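Local atomic coordinates of carboxypeptidase 1 (Deinococcus radiodurans str. R1, PDB entry 5GIV), a protein that probably removes amino acids one at a time from the C-terminus of peptides, with broad specificity, as a zinc-dependent metallocarboxypeptidase of the M32 family. Residues Tyr66-Asp71 against Ala90-Phe94; Glu107-His111 against Lys137-Ser142; Phe176-Arg180 against Val361-Glu366; Ala187-Ile191 against Thr342-Ser346. All blocks are in the same frame, centred on the assembly; numbering follows the deposited sequence.

Interaction 1: residues Tyr66-Asp71 against Ala90-Phe94; sequences YGKLLD and ARQDF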
loop_
_atom_site.group_PDB
_atom_site.type_symbol
_atom_site.label_atom_id
_atom_site.label_comp_id
_atom_site.label_asym_id
_atom_site.label_seq_id
_atom_site.Cartn_x
_atom_site.Cartn_y
_atom_site.Cartn_z
ATOM N N TYR A 66 -7.316 9.227 28.693
ATOM C CA TYR A 66 -7.429 10.273 27.680
ATOM C C TYR A 66 -8.624 11.176 27.960
ATOM O O TYR A 66 -8.518 12.408 27.877
ATOM C CB TYR A 66 -7.544 9.626 26.297
ATOM C CG TYR A 66 -7.945 10.552 25.160
ATOM C CD1 TYR A 66 -7.276 11.745 24.921
ATOM C CD2 TYR A 66 -9.003 10.221 24.320
ATOM C CE1 TYR A 66 -7.642 12.568 23.877
ATOM C CE2 TYR A 66 -9.377 11.044 23.279
ATOM C CZ TYR A 66 -8.698 12.213 23.059
ATOM O OH TYR A 66 -9.078 13.030 22.019
ATOM N N GLY A 67 -9.765 10.585 28.322
ATOM C CA GLY A 67 -10.924 11.392 28.660
ATOM C C GLY A 67 -10.647 12.323 29.822
ATOM O O GLY A 67 -11.110 13.467 29.840
ATOM N N LYS A 68 -9.875 11.848 30.801
ATOM C CA LYS A 68 -9.555 12.680 31.953
ATOM C C LYS A 68 -8.696 13.867 31.548
ATOM O O LYS A 68 -8.917 14.988 32.017
ATOM C CB LYS A 68 -8.861 11.833 33.032
ATOM N N LEU A 69 -7.719 13.645 30.664
ATOM C CA LEU A 69 -6.929 14.757 30.158
ATOM C C LEU A 69 -7.810 15.801 29.487
ATOM O O LEU A 69 -7.662 17.008 29.745
ATOM C CB LEU A 69 -5.876 14.243 29.165
ATOM C CG LEU A 69 -4.642 13.496 29.692
ATOM C CD1 LEU A 69 -4.973 12.125 30.276
ATOM C CD2 LEU A 69 -3.608 13.351 28.582
ATOM N N LEU A 70 -8.794 15.358 28.696
ATOM C CA LEU A 70 -9.671 16.314 28.031
ATOM C C LEU A 70 -10.492 17.111 29.036
ATOM O O LEU A 70 -10.700 18.318 28.860
ATOM C CB LEU A 70 -10.601 15.577 27.045
ATOM C CG LEU A 70 -10.001 14.976 25.759
ATOM C CD1 LEU A 70 -11.042 14.157 25.017
ATOM C CD2 LEU A 70 -9.403 16.037 24.846
ATOM N N ASP A 71 -10.977 16.451 30.091
ATOM C CA ASP A 71 -11.732 17.165 31.119
ATOM C C ASP A 71 -10.874 18.236 31.781
ATOM O O ASP A 71 -11.314 19.376 31.968
ATOM C CB ASP A 71 -12.267 16.176 32.154
ATOM C CG ASP A 71 -13.332 15.253 31.586
ATOM O OD1 ASP A 71 -13.858 15.532 30.489
ATOM O OD2 ASP A 71 -13.642 14.239 32.242
ATOM N N ALA A 90 -12.400 17.366 20.321
ATOM C CA ALA A 90 -11.966 16.086 20.872
ATOM C C ALA A 90 -12.985 15.532 21.862
ATOM O O ALA A 90 -13.253 14.324 21.875
ATOM C CB ALA A 90 -10.597 16.226 21.535
ATOM N N ARG A 91 -13.555 16.393 22.710
ATOM C CA ARG A 91 -14.540 15.914 23.676
ATOM C C ARG A 91 -15.836 15.503 22.992
ATOM O O ARG A 91 -16.482 14.540 23.421
ATOM C CB ARG A 91 -14.826 16.983 24.741
ATOM C CG ARG A 91 -13.596 17.492 25.477
ATOM C CD ARG A 91 -13.762 17.491 27.001
ATOM N NE ARG A 91 -14.691 18.508 27.497
ATOM C CZ ARG A 91 -15.803 18.246 28.183
ATOM N NH1 ARG A 91 -16.136 16.993 28.472
ATOM N NH2 ARG A 91 -16.583 19.244 28.587
ATOM N N GLN A 92 -16.229 16.200 21.925
ATOM C CA GLN A 92 -17.414 15.779 21.185
ATOM C C GLN A 92 -17.190 14.426 20.520
ATOM O O GLN A 92 -18.083 13.570 20.535
ATOM C CB GLN A 92 -17.801 16.838 20.152
ATOM C CG GLN A 92 -18.315 18.128 20.776
ATOM C CD GLN A 92 -18.493 19.262 19.772
ATOM O OE1 GLN A 92 -18.196 19.118 18.580
ATOM N NE2 GLN A 92 -18.959 20.408 20.259
ATOM N N ASP A 93 -16.005 14.213 19.930
ATOM C CA ASP A 93 -15.688 12.894 19.389
ATOM C C ASP A 93 -15.637 11.867 20.513
ATOM O O ASP A 93 -16.175 10.760 20.390
ATOM C CB ASP A 93 -14.348 12.912 18.646
ATOM C CG ASP A 93 -14.337 13.849 17.445
ATOM O OD1 ASP A 93 -15.414 14.277 16.971
ATOM O OD2 ASP A 93 -13.225 14.143 16.956
ATOM N N PHE A 94 -15.018 12.232 21.634
ATOM C CA PHE A 94 -14.957 11.315 22.764
ATOM C C PHE A 94 -16.352 10.983 23.280
ATOM O O PHE A 94 -16.619 9.843 23.682
ATOM C CB PHE A 94 -14.096 11.907 23.876
ATOM C CG PHE A 94 -13.844 10.957 25.007
ATOM C CD1 PHE A 94 -14.728 10.872 26.070
ATOM C CD2 PHE A 94 -12.725 10.141 25.006
ATOM C CE1 PHE A 94 -14.492 9.991 27.116
ATOM C CE2 PHE A 94 -12.488 9.259 26.049
ATOM C CZ PHE A 94 -13.370 9.186 27.100
HETATM O O HOH W 1 -11.395 12.454 21.126
#

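Interaction 2: residues Glu107-His111 against Lys137-Ser142; sequences EFSGH and KTLDLS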
loop_
_atom_site.group_PDB
_atom_site.type_symbol
_atom_site.label_atom_id
_atom_site.label_comp_id
_atom_site.label_asym_id
_atom_site.label_seq_id
_atom_site.Cartn_x
_atom_site.Cartn_y
_atom_site.Cartn_z
ATOM N N GLU A 107 -20.751 -5.697 16.764
ATOM C CA GLU A 107 -21.857 -6.412 16.137
ATOM C C GLU A 107 -22.271 -5.737 14.834
ATOM O O GLU A 107 -22.418 -6.393 13.798
ATOM C CB GLU A 107 -23.041 -6.514 17.104
ATOM C CG GLU A 107 -24.206 -7.319 16.543
ATOM C CD GLU A 107 -25.506 -7.123 17.310
ATOM O OE1 GLU A 107 -25.563 -6.232 18.186
ATOM O OE2 GLU A 107 -26.473 -7.875 17.038
ATOM N N PHE A 108 -22.471 -4.419 14.871
ATOM C CA PHE A 108 -22.845 -3.680 13.669
ATOM C C PHE A 108 -21.761 -3.796 12.599
ATOM O O PHE A 108 -22.053 -4.032 11.420
ATOM C CB PHE A 108 -23.104 -2.212 14.034
ATOM C CG PHE A 108 -24.060 -1.507 13.108
ATOM C CD1 PHE A 108 -24.381 -2.037 11.875
ATOM C CD2 PHE A 108 -24.650 -0.314 13.486
ATOM C CE1 PHE A 108 -25.264 -1.385 11.035
ATOM C CE2 PHE A 108 -25.533 0.342 12.645
ATOM C CZ PHE A 108 -25.838 -0.197 11.420
ATOM N N SER A 109 -20.498 -3.634 12.999
ATOM C CA SER A 109 -19.392 -3.739 12.053
ATOM C C SER A 109 -19.316 -5.128 11.428
ATOM O O SER A 109 -19.094 -5.259 10.217
ATOM C CB SER A 109 -18.081 -3.398 12.760
ATOM O OG SER A 109 -16.974 -3.830 11.994
ATOM N N GLY A 110 -19.514 -6.179 12.229
ATOM C CA GLY A 110 -19.469 -7.524 11.679
ATOM C C GLY A 110 -20.638 -7.813 10.758
ATOM O O GLY A 110 -20.483 -8.486 9.733
ATOM N N HIS A 111 -21.818 -7.292 11.091
ATOM C CA HIS A 111 -22.987 -7.534 10.256
ATOM C C HIS A 111 -22.841 -6.857 8.901
ATOM O O HIS A 111 -23.047 -7.490 7.859
ATOM C CB HIS A 111 -24.256 -7.049 10.952
ATOM C CG HIS A 111 -25.448 -7.004 10.052
ATOM N ND1 HIS A 111 -26.171 -8.128 9.715
ATOM C CD2 HIS A 111 -26.042 -5.971 9.409
ATOM C CE1 HIS A 111 -27.160 -7.789 8.907
ATOM N NE2 HIS A 111 -27.103 -6.486 8.704
ATOM N N LYS A 137 -31.984 -6.647 9.340
ATOM C CA LYS A 137 -31.113 -6.528 10.500
ATOM C C LYS A 137 -30.402 -5.181 10.505
ATOM O O LYS A 137 -30.215 -4.576 11.568
ATOM C CB LYS A 137 -30.100 -7.673 10.532
ATOM C CG LYS A 137 -29.312 -7.733 11.836
ATOM C CD LYS A 137 -28.378 -8.935 11.915
ATOM C CE LYS A 137 -27.675 -8.980 13.277
ATOM N NZ LYS A 137 -26.808 -10.179 13.448
ATOM N N THR A 138 -29.981 -4.706 9.328
ATOM C CA THR A 138 -29.343 -3.395 9.256
ATOM C C THR A 138 -30.299 -2.290 9.686
ATOM O O THR A 138 -29.905 -1.374 10.414
ATOM C CB THR A 138 -28.807 -3.123 7.848
ATOM O OG1 THR A 138 -27.707 -3.994 7.580
ATOM C CG2 THR A 138 -28.317 -1.686 7.745
ATOM N N LEU A 139 -31.565 -2.367 9.268
ATOM C CA LEU A 139 -32.523 -1.344 9.678
ATOM C C LEU A 139 -32.727 -1.349 11.185
ATOM O O LEU A 139 -32.773 -0.287 11.814
ATOM C CB LEU A 139 -33.856 -1.542 8.969
ATOM C CG LEU A 139 -34.909 -0.523 9.412
ATOM C CD1 LEU A 139 -34.479 0.890 9.040
ATOM C CD2 LEU A 139 -36.266 -0.843 8.809
ATOM N N ASP A 140 -32.833 -2.536 11.784
ATOM C CA ASP A 140 -33.009 -2.635 13.228
ATOM C C ASP A 140 -31.790 -2.089 13.959
ATOM O O ASP A 140 -31.921 -1.315 14.913
ATOM C CB ASP A 140 -33.296 -4.088 13.614
ATOM C CG ASP A 140 -33.246 -4.326 15.117
ATOM O OD1 ASP A 140 -34.160 -3.859 15.836
ATOM O OD2 ASP A 140 -32.298 -5.008 15.578
ATOM N N LEU A 141 -30.591 -2.471 13.517
ATOM C CA LEU A 141 -29.375 -1.934 14.121
ATOM C C LEU A 141 -29.229 -0.426 13.885
ATOM O O LEU A 141 -28.684 0.280 14.738
ATOM C CB LEU A 141 -28.151 -2.672 13.582
ATOM C CG LEU A 141 -28.044 -4.156 13.933
ATOM C CD1 LEU A 141 -26.874 -4.811 13.198
ATOM C CD2 LEU A 141 -27.914 -4.344 15.447
ATOM N N SER A 142 -29.672 0.084 12.732
ATOM C CA SER A 142 -29.606 1.530 12.512
ATOM C C SER A 142 -30.477 2.275 13.516
ATOM O O SER A 142 -30.057 3.289 14.087
ATOM C CB SER A 142 -30.031 1.885 11.082
ATOM O OG SER A 142 -29.142 1.329 10.130
#

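Interaction 3: residues Phe176-Arg180 against Val361-Glu366; sequences FAELR and VITRFE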
loop_
_atom_site.group_PDB
_atom_site.type_symbol
_atom_site.label_atom_id
_atom_site.label_comp_id
_atom_site.label_asym_id
_atom_site.label_seq_id
_atom_site.Cartn_x
_atom_site.Cartn_y
_atom_site.Cartn_z
ATOM N N PHE A 176 -34.616 20.018 -0.937
ATOM C CA PHE A 176 -35.091 19.098 -1.963
ATOM C C PHE A 176 -36.259 19.697 -2.737
ATOM O O PHE A 176 -36.271 19.691 -3.973
ATOM C CB PHE A 176 -35.492 17.767 -1.318
ATOM C CG PHE A 176 -34.323 16.908 -0.897
ATOM C CD1 PHE A 176 -33.021 17.296 -1.165
ATOM C CD2 PHE A 176 -34.535 15.717 -0.206
ATOM C CE1 PHE A 176 -31.952 16.509 -0.769
ATOM C CE2 PHE A 176 -33.475 14.925 0.195
ATOM C CZ PHE A 176 -32.181 15.316 -0.090
ATOM N N ALA A 177 -37.256 20.224 -2.021
ATOM C CA ALA A 177 -38.417 20.802 -2.692
ATOM C C ALA A 177 -38.006 21.918 -3.641
ATOM O O ALA A 177 -38.483 21.990 -4.781
ATOM C CB ALA A 177 -39.416 21.317 -1.656
ATOM N N GLU A 178 -37.113 22.794 -3.188
ATOM C CA GLU A 178 -36.671 23.896 -4.027
ATOM C C GLU A 178 -35.917 23.390 -5.257
ATOM O O GLU A 178 -36.133 23.886 -6.370
ATOM C CB GLU A 178 -35.821 24.846 -3.191
ATOM C CG GLU A 178 -35.627 26.203 -3.799
ATOM C CD GLU A 178 -34.888 27.121 -2.853
ATOM O OE1 GLU A 178 -34.693 26.711 -1.682
ATOM O OE2 GLU A 178 -34.557 28.261 -3.260
ATOM N N LEU A 179 -35.022 22.406 -5.081
ATOM C CA LEU A 179 -34.295 21.875 -6.235
ATOM C C LEU A 179 -35.238 21.155 -7.194
ATOM O O LEU A 179 -35.114 21.287 -8.417
ATOM C CB LEU A 179 -33.174 20.943 -5.787
ATOM C CG LEU A 179 -32.054 21.551 -4.940
ATOM C CD1 LEU A 179 -30.967 20.501 -4.661
ATOM C CD2 LEU A 179 -31.483 22.814 -5.568
ATOM N N ARG A 180 -36.174 20.375 -6.653
ATOM C CA ARG A 180 -37.159 19.688 -7.479
ATOM C C ARG A 180 -37.985 20.676 -8.295
ATOM O O ARG A 180 -38.184 20.492 -9.504
ATOM C CB ARG A 180 -38.055 18.841 -6.576
ATOM C CG ARG A 180 -39.009 17.898 -7.271
ATOM C CD ARG A 180 -39.800 17.134 -6.221
ATOM N NE ARG A 180 -39.659 15.689 -6.360
ATOM C CZ ARG A 180 -39.703 14.831 -5.340
ATOM N NH1 ARG A 180 -39.872 15.270 -4.095
ATOM N NH2 ARG A 180 -39.573 13.526 -5.563
ATOM N N VAL A 361 -30.814 11.299 -5.285
ATOM C CA VAL A 361 -30.616 11.478 -3.849
ATOM C C VAL A 361 -31.958 11.585 -3.141
ATOM O O VAL A 361 -32.179 10.967 -2.092
ATOM C CB VAL A 361 -29.733 12.712 -3.582
ATOM C CG1 VAL A 361 -29.662 13.023 -2.101
ATOM C CG2 VAL A 361 -28.339 12.488 -4.141
ATOM N N ILE A 362 -32.869 12.389 -3.698
ATOM C CA ILE A 362 -34.201 12.535 -3.119
ATOM C C ILE A 362 -34.898 11.185 -3.042
ATOM O O ILE A 362 -35.513 10.840 -2.027
ATOM C CB ILE A 362 -35.035 13.544 -3.925
ATOM C CG1 ILE A 362 -34.386 14.930 -3.872
ATOM C CG2 ILE A 362 -36.483 13.550 -3.428
ATOM C CD1 ILE A 362 -35.052 15.949 -4.759
ATOM N N THR A 363 -34.839 10.411 -4.125
ATOM C CA THR A 363 -35.430 9.079 -4.099
ATOM C C THR A 363 -34.944 8.281 -2.892
ATOM O O THR A 363 -35.748 7.762 -2.112
ATOM C CB THR A 363 -35.095 8.342 -5.394
ATOM O OG1 THR A 363 -35.638 9.074 -6.494
ATOM C CG2 THR A 363 -35.678 6.924 -5.374
ATOM N N ARG A 364 -33.621 8.183 -2.724
ATOM C CA ARG A 364 -33.063 7.374 -1.644
ATOM C C ARG A 364 -33.430 7.934 -0.273
ATOM O O ARG A 364 -33.817 7.182 0.632
ATOM C CB ARG A 364 -31.548 7.292 -1.795
ATOM C CG ARG A 364 -31.097 6.487 -2.987
ATOM C CD ARG A 364 -29.791 7.010 -3.577
ATOM N NE ARG A 364 -29.277 6.101 -4.601
ATOM C CZ ARG A 364 -29.792 5.985 -5.824
ATOM N NH1 ARG A 364 -30.848 6.711 -6.180
ATOM N NH2 ARG A 364 -29.264 5.121 -6.684
ATOM N N PHE A 365 -33.323 9.254 -0.101
ATOM C CA PHE A 365 -33.624 9.864 1.189
ATOM C C PHE A 365 -35.056 9.561 1.615
ATOM O O PHE A 365 -35.308 9.192 2.769
ATOM C CB PHE A 365 -33.379 11.368 1.104
ATOM C CG PHE A 365 -33.660 12.120 2.375
ATOM C CD1 PHE A 365 -32.709 12.202 3.367
ATOM C CD2 PHE A 365 -34.867 12.774 2.559
ATOM C CE1 PHE A 365 -32.955 12.910 4.525
ATOM C CE2 PHE A 365 -35.119 13.492 3.719
ATOM C CZ PHE A 365 -34.167 13.558 4.701
ATOM N N GLU A 366 -36.011 9.702 0.692
ATOM C CA GLU A 366 -37.409 9.487 1.045
ATOM C C GLU A 366 -37.691 8.025 1.375
ATOM O O GLU A 366 -38.525 7.739 2.243
ATOM C CB GLU A 366 -38.310 9.992 -0.083
ATOM C CG GLU A 366 -38.370 11.523 -0.145
ATOM C CD GLU A 366 -39.208 12.065 -1.293
ATOM O OE1 GLU A 366 -39.678 11.265 -2.140
ATOM O OE2 GLU A 366 -39.378 13.306 -1.364
#

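Interaction 4: residues Ala187-Ile191 against Thr342-Ser346; sequences ADAVI and TVSRS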
loop_
_atom_site.group_PDB
_atom_site.type_symbol
_atom_site.label_atom_id
_atom_site.label_comp_id
_atom_site.label_asym_id
_atom_site.label_seq_id
_atom_site.Cartn_x
_atom_site.Cartn_y
_atom_site.Cartn_z
ATOM N N ALA A 187 -34.623 20.470 -16.492
ATOM C CA ALA A 187 -34.131 19.225 -17.067
ATOM C C ALA A 187 -35.059 18.735 -18.170
ATOM O O ALA A 187 -34.601 18.308 -19.237
ATOM C CB ALA A 187 -33.968 18.161 -15.978
ATOM N N ASP A 188 -36.372 18.763 -17.924
ATOM C CA ASP A 188 -37.311 18.346 -18.956
ATOM C C ASP A 188 -37.153 19.198 -20.204
ATOM O O ASP A 188 -37.205 18.684 -21.328
ATOM C CB ASP A 188 -38.744 18.401 -18.426
ATOM C CG ASP A 188 -39.058 17.266 -17.448
ATOM O OD1 ASP A 188 -38.264 16.307 -17.339
ATOM O OD2 ASP A 188 -40.111 17.328 -16.788
ATOM N N ALA A 189 -36.951 20.506 -20.032
ATOM C CA ALA A 189 -36.762 21.364 -21.198
ATOM C C ALA A 189 -35.469 21.025 -21.917
ATOM O O ALA A 189 -35.431 21.006 -23.154
ATOM C CB ALA A 189 -36.768 22.838 -20.797
ATOM N N VAL A 190 -34.403 20.740 -21.165
ATOM C CA VAL A 190 -33.144 20.372 -21.804
ATOM C C VAL A 190 -33.298 19.058 -22.556
ATOM O O VAL A 190 -32.865 18.929 -23.706
ATOM C CB VAL A 190 -32.004 20.310 -20.774
ATOM C CG1 VAL A 190 -30.783 19.689 -21.399
ATOM C CG2 VAL A 190 -31.671 21.708 -20.268
ATOM N N ILE A 191 -33.959 18.079 -21.943
ATOM C CA ILE A 191 -34.135 16.792 -22.602
ATOM C C ILE A 191 -34.990 16.936 -23.847
ATOM O O ILE A 191 -34.748 16.263 -24.856
ATOM C CB ILE A 191 -34.743 15.783 -21.613
ATOM C CG1 ILE A 191 -33.715 15.440 -20.522
ATOM C CG2 ILE A 191 -35.275 14.555 -22.355
ATOM C CD1 ILE A 191 -34.296 14.706 -19.337
ATOM N N THR A 342 -24.107 17.017 -21.451
ATOM C CA THR A 342 -25.383 16.447 -21.848
ATOM C C THR A 342 -26.225 16.104 -20.624
ATOM O O THR A 342 -25.719 15.955 -19.512
ATOM C CB THR A 342 -25.184 15.197 -22.699
ATOM O OG1 THR A 342 -24.815 14.101 -21.852
ATOM C CG2 THR A 342 -24.165 15.416 -23.817
ATOM N N VAL A 343 -27.529 15.952 -20.851
ATOM C CA VAL A 343 -28.494 15.678 -19.790
ATOM C C VAL A 343 -29.437 14.583 -20.265
ATOM O O VAL A 343 -29.775 14.523 -21.449
ATOM C CB VAL A 343 -29.306 16.941 -19.413
ATOM C CG1 VAL A 343 -30.423 16.583 -18.434
ATOM C CG2 VAL A 343 -28.408 18.027 -18.847
ATOM N N SER A 344 -29.852 13.707 -19.351
ATOM C CA SER A 344 -30.891 12.731 -19.665
ATOM C C SER A 344 -31.310 12.020 -18.388
ATOM O O SER A 344 -30.516 11.874 -17.457
ATOM C CB SER A 344 -30.421 11.706 -20.701
ATOM O OG SER A 344 -29.439 10.859 -20.145
ATOM N N ARG A 345 -32.556 11.556 -18.370
ATOM C CA ARG A 345 -33.024 10.710 -17.282
ATOM C C ARG A 345 -32.341 9.359 -17.396
ATOM O O ARG A 345 -32.486 8.671 -18.410
ATOM C CB ARG A 345 -34.534 10.539 -17.350
ATOM C CG ARG A 345 -35.270 11.827 -17.561
ATOM C CD ARG A 345 -36.731 11.576 -17.868
ATOM N NE ARG A 345 -37.362 12.830 -18.261
ATOM C CZ ARG A 345 -37.799 13.096 -19.487
ATOM N NH1 ARG A 345 -37.714 12.180 -20.449
ATOM N NH2 ARG A 345 -38.338 14.282 -19.743
ATOM N N SER A 346 -31.591 8.980 -16.370
ATOM C CA SER A 346 -30.802 7.759 -16.401
ATOM C C SER A 346 -31.009 7.017 -15.088
ATOM O O SER A 346 -31.718 7.485 -14.192
ATOM C CB SER A 346 -29.316 8.057 -16.657
ATOM O OG SER A 346 -28.792 8.978 -15.705
HETATM O O HOH W 2 -38.768 16.382 -21.786
#

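Interaction 1: residues Tyr66-Asp71 against Ala90-Phe94
Residues Y66, G67 and L70 of helix 64-75 pack against A90, R91 and F94 of helix 81-99 in a mainly apolar helix-helix contact near the N-terminal end of the chain, partly buried and away from the zinc site. The two short segments run roughly antiparallel, at 142°, with their axes 10.4 Å apart. F94 lays one ring face over G67, whose CA stands 3.6 Å from F94 CZ; the ring sits near where a CB would be, so this approach depends on the glycine. With its CG anti to the backbone N (chi1 -173°), F94 reaches across to the opposing helix, where CD2 also meets Y66 CD2 at 3.8 Å, the two rings inclined at 72°. Were F94 an alanine, the G67 backbone would probably lose its aromatic cover and a gap would open beside Y66. L70 straddles A90: its CD2 rests 3.5 Å from A90 CB, while CD1 leans toward F94 CB. Y66 OH is bonded to W17 and to a water in the plane of its ring, which donates to A90 O at 2.7 Å. At the solvent side R91 folds over L70, its CD 3.7 Å from L70 CB, and its NH1 lies 3.4 Å from D71 OD1. No N-H points at that oxygen, so this salt bridge is purely electrostatic. L13 and W17 of helix 8-36 touch L70, and W17 also A90. Close packing of a glycine against an aromatic ring between consecutive antiparallel helices, an alpha-hairpin, fits the largely helical M32 fold.

Interaction 2: residues Glu107-His111 against Lys137-Ser142
H111 and T138 make the one hydrogen bond between these segments: H111 NE2 and T138 OG1 are 2.8 Å apart, the hydroxyl at the edge of the imidazole and in its plane. One face of the ring is covered by the extended chain of K137, whose CG sits 3.6 Å from H111 CE1. CG of H111 stands anti to the backbone N (chi1 168°), carrying the imidazole across. Beside it, F108 spreads its ring over L141, with the leucine CB almost above the ring centre, 3.9 Å from the centroid. L141 CD1 fills the space between the two aromatic groups, 4.0 Å from both F108 CD1 and H111 CD2. These side chains join consecutive helices 102-122 and 128-147, antiparallel at 156°, as an alpha-hairpin. At the exposed margin, E107 and K137 bring opposite charges close, short of a salt bridge. Further out, the carbonyl of Y134 is a hydrogen-bond partner of both H111 NE2 and T138 OG1, the three atoms sharing a small network. S142 OG, at the F108 edge, bonds T138 O at 2.8 Å from above the carbonyl plane, S142 N from the opposite face; S142 OG is also bonded to I415 N, and P414 touches F108.

Interaction 3: residues Phe176-Arg180 against Val361-Glu366
F176 supplies most of the apolar contact between helices 169-193 and 357-372. One face of its ring lies over I362, where CG1 comes within 3.6 Å of F176 CG; F176 CZ also meets V361 CG1 at 4.0 Å. The aromatic interaction is a T-shaped pair: the edge of F176 is directed at the face of F365, with planes at 87° and CE2 of F176 3.5 Å from CD2 of F365. Because CG of F176 is anti to the carbonyl carbon (chi1 -75°), the ring lies with a face on I362 and an edge toward F365. Cutting F176 back to a serine is likely to open a gap over I362 and deprive the F365 face of its edge partner. The polar interaction is at the margin, where a weak but fairly straight hydrogen bond runs from R180 NH1 to E366 OE2 at 3.4 Å, part of a salt bridge; OE2 lies at the guanidinium edge, in its plane. I362 CG2 lies over a face of that guanidinium, and R180 NH2 is bonded to N392 of helix 381-393. The segments are roughly antiparallel, at 147°. T423 of helix 420-439 touches F176 and V361, and the side chain of V361 is about 11 Å from the zinc ion.

Interaction 4: residues Ala187-Ile191 against Thr342-Ser346
I191 is the hub of this surface contact, meeting V343 and, at the exposed margin, R345; the end of helix 169-193 here packs on the irregular segment 342-346 between helices 333-339 and 357-372. I191 holds CG1 anti to its carbonyl carbon (chi1 -69°) and is extended beyond, so that CD1 reaches R345 CG at 3.5 Å and lies over one face of the guanidinium, offset toward its rim. The branch methyl CG2 approaches the terminal nitrogens, 3.9 Å from R345 NH1. R345 leaves its backbone with CG beside the N and stays extended from CG to NE; this carries the guanidinium across the end of the isoleucine to D188. There NH2 donates to D188 OD1 at 3.1 Å in a nearly straight bond (171°). The oxygen lies in the guanidinium plane, yet the donor approaches it from above the carboxylate plane, the two planes being 65° apart. A water also accepts from R345 NH2 and donates to D188 O, at 2.8 Å, so that the arginine grips both the side chain and, indirectly, the backbone of one residue. V343 crosses V190 at about a right angle, its CB 3.7 Å from V190 CG1, and meets I191 CG1 with its own CG1 at 4.1 Å. Y497 of helix 487-501 and L355 press on both valines, and S344 N is bonded to D353. The valines make the apolar part, with V190 buried, while the salt bridge lies at the rim, where solvent would probably weaken its attraction; the isoleucine over one guanidinium face may shield it in part.

In the fold
Interaction 3 is the buried contact of the set and the nearest to the zinc; interactions 1 and 2 are partly buried, and interaction 4 lies at the surface. Interactions 3 and 4 share helix 169-193, with centres about 17 Å apart, one packing it against a helix and the other against a loop. Interactions 1 and 2 each join neighbouring helices of the N-terminal part, and helices 81-99 and 102-122 follow one another; their centres lie about 27 Å apart. Aromatic rings dominate the first three contacts, whereas interaction 4 relies on aliphatic branches. Arginine-carboxylate pairs edge interactions 1, 3 and 4, but interaction 2 is bridged by a histidine-threonine bond.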